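Local atomic coordinates of TOG array regulator of axonemal microtubules protein 1 (Mus musculus, PDB entry 5DN7), a protein that binds microtubules and promotes their polymerization through its TOG domains, takes part in ciliogenesis, and is required for proper ciliary tubulin modification and cilium length. Residues V44-K48 and G85-V89; F67-L71 and V89-L93; V108-V113 and I130-L134; L144-L148 and V162-C166. All coordinates share one frame. Numbering follows the deposited sequence.

Contact 1: V44-K48 and G85-V89; sequences VEELK and GTLQV
Both segments are single turns inside longer alpha-helices, helix 40-52 and helix 80-97, and run nearly parallel: their short axes cross at 15° and approach to 9.0 Å. In register, V44 lies opposite G85 with CA atoms 6.0 Å apart, and K48 opposite V89 with CA atoms 5.2 Å apart. G85 opens the second segment and makes the close approach possible: V44, in its t rotamer, sets CG1 3.3 Å from G85 C, where a beta carbon on residue 85 would clash. A water bridges the two helices, 3.2 Å from E45 OE1 and, in a weak hydrogen bond, 3.3 Å from G85 O. T86 offers its backbone, with N 3.5 Å from V44 CG1, while its hydroxyl bonds to V82 O within its own helix. Such parallel packing of second helices from successive hairpins is how HEAT-type repeats stack into the TOG solenoid, here the predicted repeats 17-56 and 62-99. L87 points away from 44-48 and packs on I123 and I130 of helix 121-138. Q88 faces helix 40-52 at the partly exposed edge, its OE1 4.0 Å from K48 NZ; that same NZ makes a long salt bridge of 3.6 Å to E45 OE1. V89, rotamer t, fills the next turn, with CG2 3.6 Å from V44 O, 4.1 Å from V44 CG1 and 3.9 Å from K48 CB, and CG1 4.2 Å from L47 CD2.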
loop_
_atom_site.group_PDB
_atom_site.type_symbol
_atom_site.label_atom_id
_atom_site.label_comp_id
_atom_site.label_asym_id
_atom_site.label_seq_id
_atom_site.Cartn_x
_atom_site.Cartn_y
_atom_site.Cartn_z
ATOM N N VAL A 44 16.688 -3.253 -16.404
ATOM C CA VAL A 44 16.154 -3.045 -15.072
ATOM C C VAL A 44 16.921 -3.842 -13.995
ATOM O O VAL A 44 17.214 -3.326 -12.898
ATOM C CB VAL A 44 14.657 -3.421 -15.028
ATOM C CG1 VAL A 44 14.120 -3.311 -13.608
ATOM C CG2 VAL A 44 13.858 -2.548 -15.970
ATOM N N GLU A 45 17.260 -5.092 -14.296
ATOM C CA GLU A 45 17.951 -5.879 -13.285
ATOM C C GLU A 45 19.400 -5.405 -13.111
ATOM O O GLU A 45 19.940 -5.385 -11.994
ATOM C CB GLU A 45 17.904 -7.356 -13.630
ATOM C CG GLU A 45 18.919 -8.158 -12.886
ATOM C CD GLU A 45 18.297 -8.801 -11.679
ATOM O OE1 GLU A 45 17.139 -8.436 -11.370
ATOM O OE2 GLU A 45 18.960 -9.641 -11.027
ATOM N N GLU A 46 20.019 -5.007 -14.220
ATOM C CA GLU A 46 21.309 -4.318 -14.177
ATOM C C GLU A 46 21.243 -3.119 -13.219
ATOM O O GLU A 46 22.089 -2.964 -12.330
ATOM C CB GLU A 46 21.704 -3.858 -15.582
ATOM C CG GLU A 46 23.126 -4.194 -15.998
ATOM C CD GLU A 46 23.316 -4.100 -17.509
ATOM O OE1 GLU A 46 22.767 -4.958 -18.239
ATOM O OE2 GLU A 46 24.000 -3.160 -17.973
ATOM N N LEU A 47 20.220 -2.289 -13.412
ATOM C CA LEU A 47 19.955 -1.151 -12.545
ATOM C C LEU A 47 19.892 -1.567 -11.083
ATOM O O LEU A 47 20.503 -0.932 -10.227
ATOM C CB LEU A 47 18.653 -0.466 -12.955
ATOM C CG LEU A 47 18.317 0.808 -12.182
ATOM C CD1 LEU A 47 19.540 1.707 -12.105
ATOM C CD2 LEU A 47 17.141 1.530 -12.857
ATOM N N LYS A 48 19.160 -2.640 -10.799
ATOM C CA LYS A 48 19.105 -3.156 -9.429
ATOM C C LYS A 48 20.511 -3.459 -8.884
ATOM O O LYS A 48 20.862 -3.116 -7.729
ATOM C CB LYS A 48 18.235 -4.410 -9.384
ATOM C CG LYS A 48 17.737 -4.768 -8.003
ATOM C CD LYS A 48 16.854 -5.998 -8.048
ATOM C CE LYS A 48 17.686 -7.263 -8.061
ATOM N NZ LYS A 48 16.850 -8.462 -7.775
ATOM N N GLY A 85 10.342 -5.897 -12.016
ATOM C CA GLY A 85 11.733 -5.521 -11.823
ATOM C C GLY A 85 11.902 -4.083 -11.343
ATOM O O GLY A 85 12.752 -3.781 -10.493
ATOM N N THR A 86 11.093 -3.182 -11.888
ATOM C CA THR A 86 11.155 -1.784 -11.477
ATOM C C THR A 86 10.754 -1.668 -10.008
ATOM O O THR A 86 11.418 -0.992 -9.255
ATOM C CB THR A 86 10.253 -0.901 -12.331
ATOM O OG1 THR A 86 10.603 -1.051 -13.713
ATOM C CG2 THR A 86 10.388 0.553 -11.930
ATOM N N LEU A 87 9.684 -2.352 -9.611
ATOM C CA LEU A 87 9.256 -2.383 -8.214
ATOM C C LEU A 87 10.356 -2.901 -7.307
ATOM O O LEU A 87 10.529 -2.401 -6.201
ATOM C CB LEU A 87 7.997 -3.231 -8.038
ATOM C CG LEU A 87 6.710 -2.561 -8.493
ATOM C CD1 LEU A 87 5.532 -3.512 -8.426
ATOM C CD2 LEU A 87 6.462 -1.326 -7.616
ATOM N N GLN A 88 11.107 -3.896 -7.770
ATOM C CA GLN A 88 12.269 -4.333 -7.004
ATOM C C GLN A 88 13.334 -3.232 -6.861
ATOM O O GLN A 88 13.923 -3.027 -5.774
ATOM C CB GLN A 88 12.878 -5.558 -7.650
ATOM C CG GLN A 88 12.063 -6.795 -7.417
ATOM C CD GLN A 88 12.766 -8.002 -7.927
ATOM O OE1 GLN A 88 13.142 -8.058 -9.099
ATOM N NE2 GLN A 88 12.974 -8.981 -7.052
ATOM N N VAL A 89 13.582 -2.518 -7.956
ATOM C CA VAL A 89 14.503 -1.384 -7.882
ATOM C C VAL A 89 14.019 -0.309 -6.889
ATOM O O VAL A 89 14.787 0.218 -6.100
ATOM C CB VAL A 89 14.706 -0.765 -9.263
ATOM C CG1 VAL A 89 15.345 0.615 -9.141
ATOM C CG2 VAL A 89 15.555 -1.705 -10.121
HETATM O O HOH W 1 15.198 -5.953 -10.977
#

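Contact 2: F67-L71 and V89-L93; sequences FISLL and VLHLL
This is a wholly apolar helix-helix contact inside one predicted HEAT repeat, 62-99, joining its first helix, 61-74, to its second, 80-97. Both segments are regular alpha-helix, with L71 N bonded to F67 O at 3.0 Å and L93 N to V89 O at 2.9 Å. They run antiparallel, at 152° between short axes that come within 11.1 Å, a spacing filled by large side chains; the closest CA pair is L71 and L90 at 7.0 Å. L71, with chi1 m and chi2 t, reaches between V89 and L90: its CD2 is 3.7 Å from V89 CG1 and its CD1 4.0 Å from L90 CD1. One turn away, L93 (t, p) projects CD2 into a cluster, 3.6 Å from I68 CG1, 3.9 Å from F67 CD2 and 4.2 Å from L71 CD1. The F67 ring, chi1 t, meets this methyl at its edge, and its CZ lies 4.1 Å from V89 CG1. F67 and V89 also touch L51 of helix 40-52, so the hairpin core merges with that of the preceding repeat. No hydrogen bond crosses between the segments: burial and the fit of branched and aromatic side chains, rather than polar pairing, hold these two turns together.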
loop_
_atom_site.group_PDB
_atom_site.type_symbol
_atom_site.label_atom_id
_atom_site.label_comp_id
_atom_site.label_asym_id
_atom_site.label_seq_id
_atom_site.Cartn_x
_atom_site.Cartn_y
_atom_site.Cartn_z
ATOM N N PHE A 67 15.535 10.218 -10.810
ATOM C CA PHE A 67 15.572 8.758 -10.747
ATOM C C PHE A 67 14.201 8.168 -10.436
ATOM O O PHE A 67 13.717 7.264 -11.122
ATOM C CB PHE A 67 16.588 8.323 -9.686
ATOM C CG PHE A 67 16.873 6.841 -9.674
ATOM C CD1 PHE A 67 17.378 6.207 -10.797
ATOM C CD2 PHE A 67 16.675 6.097 -8.533
ATOM C CE1 PHE A 67 17.649 4.849 -10.785
ATOM C CE2 PHE A 67 16.951 4.745 -8.518
ATOM C CZ PHE A 67 17.436 4.123 -9.647
ATOM N N ILE A 68 13.582 8.695 -9.387
ATOM C CA ILE A 68 12.272 8.224 -8.975
ATOM C C ILE A 68 11.262 8.471 -10.101
ATOM O O ILE A 68 10.398 7.631 -10.353
ATOM C CB ILE A 68 11.820 8.900 -7.659
ATOM C CG1 ILE A 68 12.598 8.309 -6.480
ATOM C CG2 ILE A 68 10.333 8.709 -7.431
ATOM C CD1 ILE A 68 12.591 9.161 -5.236
ATOM N N SER A 69 11.407 9.597 -10.799
ATOM C CA SER A 69 10.556 9.913 -11.950
ATOM C C SER A 69 10.676 8.839 -13.051
ATOM O O SER A 69 9.677 8.341 -13.602
ATOM C CB SER A 69 10.931 11.303 -12.480
ATOM O OG SER A 69 10.063 11.739 -13.508
ATOM N N LEU A 70 11.915 8.461 -13.341
ATOM C CA LEU A 70 12.204 7.372 -14.262
ATOM C C LEU A 70 11.513 6.065 -13.849
ATOM O O LEU A 70 10.836 5.418 -14.667
ATOM C CB LEU A 70 13.711 7.145 -14.348
ATOM C CG LEU A 70 14.107 5.997 -15.262
ATOM C CD1 LEU A 70 13.693 6.340 -16.687
ATOM C CD2 LEU A 70 15.589 5.733 -15.176
ATOM N N LEU A 71 11.673 5.686 -12.582
ATOM C CA LEU A 71 11.007 4.489 -12.069
ATOM C C LEU A 71 9.490 4.584 -12.243
ATOM O O LEU A 71 8.833 3.607 -12.596
ATOM C CB LEU A 71 11.360 4.264 -10.598
ATOM C CG LEU A 71 12.855 4.033 -10.344
ATOM C CD1 LEU A 71 13.127 3.691 -8.897
ATOM C CD2 LEU A 71 13.419 2.958 -11.254
ATOM N N VAL A 89 13.582 -2.518 -7.956
ATOM C CA VAL A 89 14.503 -1.384 -7.882
ATOM C C VAL A 89 14.019 -0.309 -6.889
ATOM O O VAL A 89 14.787 0.218 -6.100
ATOM C CB VAL A 89 14.706 -0.765 -9.263
ATOM C CG1 VAL A 89 15.345 0.615 -9.141
ATOM C CG2 VAL A 89 15.555 -1.705 -10.121
ATOM N N LEU A 90 12.735 -0.003 -6.936
ATOM C CA LEU A 90 12.114 0.980 -6.067
ATOM C C LEU A 90 12.183 0.547 -4.605
ATOM O O LEU A 90 12.471 1.354 -3.731
ATOM C CB LEU A 90 10.662 1.207 -6.496
ATOM C CG LEU A 90 9.869 2.257 -5.720
ATOM C CD1 LEU A 90 10.593 3.580 -5.787
ATOM C CD2 LEU A 90 8.433 2.378 -6.252
ATOM N N HIS A 91 11.922 -0.727 -4.345
ATOM C CA HIS A 91 12.043 -1.272 -3.000
ATOM C C HIS A 91 13.460 -1.098 -2.481
ATOM O O HIS A 91 13.667 -0.659 -1.338
ATOM C CB HIS A 91 11.676 -2.757 -2.956
ATOM C CG HIS A 91 11.817 -3.362 -1.591
ATOM N ND1 HIS A 91 12.254 -4.652 -1.380
ATOM C CD2 HIS A 91 11.578 -2.843 -0.361
ATOM C CE1 HIS A 91 12.282 -4.899 -0.083
ATOM N NE2 HIS A 91 11.879 -3.812 0.556
ATOM N N LEU A 92 14.431 -1.471 -3.318
ATOM C CA LEU A 92 15.825 -1.371 -2.907
ATOM C C LEU A 92 16.189 0.093 -2.631
ATOM O O LEU A 92 16.841 0.407 -1.637
ATOM C CB LEU A 92 16.745 -1.969 -3.970
ATOM C CG LEU A 92 18.242 -1.867 -3.687
ATOM C CD1 LEU A 92 18.563 -2.433 -2.314
ATOM C CD2 LEU A 92 19.005 -2.642 -4.755
ATOM N N LEU A 93 15.736 0.986 -3.500
ATOM C CA LEU A 93 15.988 2.413 -3.331
ATOM C C LEU A 93 15.448 2.883 -1.988
ATOM O O LEU A 93 16.151 3.540 -1.230
ATOM C CB LEU A 93 15.363 3.225 -4.470
ATOM C CG LEU A 93 15.379 4.756 -4.301
ATOM C CD1 LEU A 93 16.803 5.330 -4.280
ATOM C CD2 LEU A 93 14.531 5.449 -5.359
#

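Contact 3: V108-V113 and I130-L134; sequences VIAASV and IFLKL
Helix 105-114 and helix 121-138 pack antiparallel, the short axes of 108-113 and 130-134 inclined at 155° and 11.1 Å apart at closest; the nearest CA pair is S112 and I130, at 7.7 Å. V108 points across the interface, its CG1 3.9 Å from I130 CG2 and 4.1 Å from L134 CD2. I109 (m, t) follows, with CG1 3.6 Å from L134 CD1 and 4.3 Å from F131 CE1. One turn on from V108, S112 also faces the partner helix. Its m rotamer turns OG back to donate a 2.9 Å hydrogen bond to V108 O, which satisfies the hydroxyl within its own helix; OG then packs 3.6 Å from I130 CG2, and S112 CB lies 3.5 Å from F131 CZ. The small serine thus leaves room for the F131 ring (chi1 m), whose CZ extends to 4.5 Å from V113 N. F131 also touches L147 and I165 of the next hairpin. Paired antiparallel helices with a buried apolar seam are the unit of a HEAT repeat, here the predicted repeat 103-138 in the middle of the TOG domain.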
loop_
_atom_site.group_PDB
_atom_site.type_symbol
_atom_site.label_atom_id
_atom_site.label_comp_id
_atom_site.label_asym_id
_atom_site.label_seq_id
_atom_site.Cartn_x
_atom_site.Cartn_y
_atom_site.Cartn_z
ATOM N N VAL A 108 6.768 8.102 -3.908
ATOM C CA VAL A 108 6.866 6.655 -3.747
ATOM C C VAL A 108 5.461 6.067 -3.581
ATOM O O VAL A 108 5.150 5.024 -4.159
ATOM C CB VAL A 108 7.780 6.255 -2.564
ATOM C CG1 VAL A 108 7.703 4.736 -2.295
ATOM C CG2 VAL A 108 9.217 6.648 -2.851
ATOM N N ILE A 109 4.593 6.748 -2.833
ATOM C CA ILE A 109 3.228 6.236 -2.682
ATOM C C ILE A 109 2.425 6.312 -4.001
ATOM O O ILE A 109 1.660 5.402 -4.296
ATOM C CB ILE A 109 2.463 6.958 -1.539
ATOM C CG1 ILE A 109 2.898 6.386 -0.190
ATOM C CG2 ILE A 109 0.953 6.766 -1.674
ATOM C CD1 ILE A 109 2.113 6.940 1.023
ATOM N N ALA A 110 2.610 7.356 -4.809
ATOM C CA ALA A 110 1.895 7.418 -6.086
ATOM C C ALA A 110 2.352 6.257 -6.980
ATOM O O ALA A 110 1.522 5.525 -7.596
ATOM C CB ALA A 110 2.124 8.751 -6.774
ATOM N N ALA A 111 3.674 6.069 -7.010
ATOM C CA ALA A 111 4.263 4.959 -7.760
ATOM C C ALA A 111 3.680 3.627 -7.304
ATOM O O ALA A 111 3.338 2.773 -8.120
ATOM C CB ALA A 111 5.778 4.952 -7.623
ATOM N N SER A 112 3.534 3.451 -6.004
ATOM C CA SER A 112 3.047 2.177 -5.498
ATOM C C SER A 112 1.547 1.973 -5.744
ATOM O O SER A 112 1.086 0.842 -5.977
ATOM C CB SER A 112 3.375 2.061 -4.020
ATOM O OG SER A 112 4.786 2.156 -3.850
ATOM N N VAL A 113 0.783 3.054 -5.714
ATOM C CA VAL A 113 -0.641 2.945 -5.959
ATOM C C VAL A 113 -0.899 2.565 -7.426
ATOM O O VAL A 113 -1.809 1.768 -7.715
ATOM C CB VAL A 113 -1.393 4.258 -5.613
ATOM C CG1 VAL A 113 -2.837 4.192 -6.124
ATOM C CG2 VAL A 113 -1.369 4.501 -4.111
ATOM N N ILE A 130 7.247 -2.639 -0.142
ATOM C CA ILE A 130 7.409 -1.184 -0.125
ATOM C C ILE A 130 6.546 -0.504 0.950
ATOM O O ILE A 130 7.065 0.259 1.772
ATOM C CB ILE A 130 7.105 -0.571 -1.497
ATOM C CG1 ILE A 130 8.187 -0.990 -2.485
ATOM C CG2 ILE A 130 7.119 0.935 -1.406
ATOM C CD1 ILE A 130 7.735 -1.009 -3.914
ATOM N N PHE A 131 5.243 -0.775 0.963
ATOM C CA PHE A 131 4.370 -0.118 1.937
ATOM C C PHE A 131 4.765 -0.417 3.401
ATOM O O PHE A 131 4.656 0.470 4.248
ATOM C CB PHE A 131 2.899 -0.501 1.701
ATOM C CG PHE A 131 2.236 0.275 0.587
ATOM C CD1 PHE A 131 2.017 1.635 0.713
ATOM C CD2 PHE A 131 1.836 -0.358 -0.587
ATOM C CE1 PHE A 131 1.418 2.357 -0.308
ATOM C CE2 PHE A 131 1.223 0.362 -1.611
ATOM C CZ PHE A 131 1.019 1.729 -1.469
ATOM N N LEU A 132 5.214 -1.644 3.696
ATOM C CA LEU A 132 5.614 -1.956 5.056
ATOM C C LEU A 132 6.883 -1.208 5.426
ATOM O O LEU A 132 7.011 -0.719 6.568
ATOM C CB LEU A 132 5.812 -3.464 5.253
ATOM C CG LEU A 132 4.477 -4.217 5.341
ATOM C CD1 LEU A 132 4.633 -5.732 5.110
ATOM C CD2 LEU A 132 3.808 -3.917 6.674
ATOM N N LYS A 133 7.819 -1.100 4.481
ATOM C CA LYS A 133 9.007 -0.284 4.749
ATOM C C LYS A 133 8.615 1.185 5.050
ATOM O O LYS A 133 9.081 1.787 6.042
ATOM C CB LYS A 133 9.982 -0.352 3.572
ATOM C CG LYS A 133 11.371 0.160 3.905
ATOM C CD LYS A 133 11.979 -0.667 5.042
ATOM C CE LYS A 133 13.381 -0.221 5.420
ATOM N NZ LYS A 133 14.104 -1.363 6.094
ATOM N N LEU A 134 7.747 1.740 4.198
ATOM C CA LEU A 134 7.263 3.100 4.390
ATOM C C LEU A 134 6.680 3.270 5.786
ATOM O O LEU A 134 7.023 4.210 6.487
ATOM C CB LEU A 134 6.211 3.484 3.348
ATOM C CG LEU A 134 6.645 3.685 1.890
ATOM C CD1 LEU A 134 5.458 4.155 1.055
ATOM C CD2 LEU A 134 7.817 4.651 1.759
#

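Contact 4: L144-L148 and V162-C166; sequences LSLLL and VVNIC
Apolar contacts dominate between 144-148, the last turn of helix 140-148, and 162-166 within helix 156-172. The short axes are 10.2 Å apart and nearly antiparallel at 165°, with L144 opposite C166 and L148 opposite V162, each CA pair at 6.5 Å. L147 (t, p) points at the partner, its CD2 3.4 Å from I165 CG2 and its CD1 4.2 Å from V162 CG2. L148 and L144, both m, t, flank C166: L148 CD2 is 3.8 Å and L144 CD2 3.9 Å from C166 SG, while L148 CD2 also lies 3.6 Å from V162 CG1. The two helices form the hairpin of the predicted HEAT repeat 139-176; L148 also packs on L183 and L187 of helix 180-187, and I165 on F131 and M135 of helix 121-138, so both neighbouring hairpins share this core. Side chains meet backbone too, with V162 CG2 3.8 Å from L147 O and L144 CD2 4.2 Å from I165 O. Polar bonding runs along each helix, L148 N to L144 O at 2.8 Å and C166 N to V162 O at 3.0 Å; L147 O additionally accepts from N150 ND2.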
loop_
_atom_site.group_PDB
_atom_site.type_symbol
_atom_site.label_atom_id
_atom_site.label_comp_id
_atom_site.label_asym_id
_atom_site.label_seq_id
_atom_site.Cartn_x
_atom_site.Cartn_y
_atom_site.Cartn_z
ATOM N N LEU A 144 -1.114 5.592 5.908
ATOM C CA LEU A 144 -2.504 5.228 5.680
ATOM C C LEU A 144 -3.383 6.412 5.292
ATOM O O LEU A 144 -4.296 6.236 4.505
ATOM C CB LEU A 144 -3.107 4.529 6.899
ATOM C CG LEU A 144 -2.624 3.114 7.256
ATOM C CD1 LEU A 144 -3.571 2.427 8.254
ATOM C CD2 LEU A 144 -2.440 2.265 6.012
ATOM N N SER A 145 -3.141 7.602 5.828
ATOM C CA SER A 145 -3.999 8.746 5.456
ATOM C C SER A 145 -3.774 9.143 3.985
ATOM O O SER A 145 -4.758 9.300 3.162
ATOM C CB SER A 145 -3.737 9.929 6.387
ATOM O OG SER A 145 -3.986 9.549 7.734
ATOM N N LEU A 146 -2.480 9.246 3.651
ATOM C CA LEU A 146 -2.132 9.488 2.258
ATOM C C LEU A 146 -2.803 8.439 1.379
ATOM O O LEU A 146 -3.505 8.756 0.445
ATOM C CB LEU A 146 -0.620 9.467 2.046
ATOM C CG LEU A 146 0.136 10.539 2.828
ATOM C CD1 LEU A 146 1.619 10.569 2.453
ATOM C CD2 LEU A 146 -0.529 11.898 2.611
ATOM N N LEU A 147 -2.616 7.179 1.739
ATOM C CA LEU A 147 -3.087 6.063 0.942
ATOM C C LEU A 147 -4.598 6.016 0.799
ATOM O O LEU A 147 -5.116 5.654 -0.249
ATOM C CB LEU A 147 -2.585 4.764 1.563
ATOM C CG LEU A 147 -2.820 3.500 0.760
ATOM C CD1 LEU A 147 -2.245 3.666 -0.667
ATOM C CD2 LEU A 147 -2.177 2.330 1.489
ATOM N N LEU A 148 -5.294 6.412 1.857
ATOM C CA LEU A 148 -6.741 6.300 1.932
ATOM C C LEU A 148 -7.415 7.350 1.087
ATOM O O LEU A 148 -8.571 7.167 0.702
ATOM C CB LEU A 148 -7.238 6.409 3.378
ATOM C CG LEU A 148 -7.246 5.049 4.087
ATOM C CD1 LEU A 148 -7.408 5.189 5.613
ATOM C CD2 LEU A 148 -8.347 4.223 3.538
ATOM N N VAL A 162 -6.146 -0.854 -1.104
ATOM C CA VAL A 162 -6.035 0.182 -0.085
ATOM C C VAL A 162 -6.573 -0.362 1.236
ATOM O O VAL A 162 -5.909 -0.275 2.294
ATOM C CB VAL A 162 -6.814 1.463 -0.470
ATOM C CG1 VAL A 162 -6.974 2.369 0.753
ATOM C CG2 VAL A 162 -6.103 2.200 -1.593
ATOM N N VAL A 163 -7.773 -0.943 1.169
ATOM C CA VAL A 163 -8.340 -1.495 2.393
ATOM C C VAL A 163 -7.453 -2.636 2.962
ATOM O O VAL A 163 -7.200 -2.699 4.171
ATOM C CB VAL A 163 -9.773 -2.020 2.179
ATOM C CG1 VAL A 163 -10.376 -2.474 3.518
ATOM C CG2 VAL A 163 -10.625 -0.962 1.553
ATOM N N ASN A 164 -6.944 -3.505 2.096
ATOM C CA ASN A 164 -6.124 -4.607 2.611
ATOM C C ASN A 164 -4.817 -4.127 3.241
ATOM O O ASN A 164 -4.332 -4.714 4.208
ATOM C CB ASN A 164 -5.804 -5.627 1.512
ATOM C CG ASN A 164 -6.981 -6.557 1.196
ATOM O OD1 ASN A 164 -7.779 -6.913 2.070
ATOM N ND2 ASN A 164 -7.079 -6.959 -0.066
ATOM N N ILE A 165 -4.242 -3.069 2.683
ATOM C CA ILE A 165 -3.007 -2.507 3.229
ATOM C C ILE A 165 -3.296 -1.860 4.590
ATOM O O ILE A 165 -2.458 -1.912 5.503
ATOM C CB ILE A 165 -2.376 -1.493 2.238
ATOM C CG1 ILE A 165 -1.799 -2.240 1.032
ATOM C CG2 ILE A 165 -1.270 -0.673 2.885
ATOM C CD1 ILE A 165 -1.488 -1.297 -0.175
ATOM N N CYS A 166 -4.483 -1.258 4.725
ATOM C CA CYS A 166 -4.922 -0.805 6.042
ATOM C C CYS A 166 -4.996 -1.978 7.046
ATOM O O CYS A 166 -4.485 -1.871 8.184
ATOM C CB CYS A 166 -6.276 -0.086 5.945
ATOM S SG CYS A 166 -6.157 1.516 5.111
#

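In the fold
From the N terminus, contact 1 opens on helix 40-52 and spans helix 61-74 to close on helix 80-97, joining two successive repeats. Contact 2 starts inside that span and ends on the same helix, closing the hairpin 61-97; the two share V89, and L47 meets F67 between them. Contacts 3 and 4 follow in series, each closing the hairpin of its own repeat without nesting. Neighbours still touch: L90 packs on A111 and I130 between contacts 2 and 3, and F131 on I165 and L147 between contacts 3 and 4. Contacts 1 and 4 lie about 25 Å apart, centre to centre, and do not touch, as expected along a solenoid.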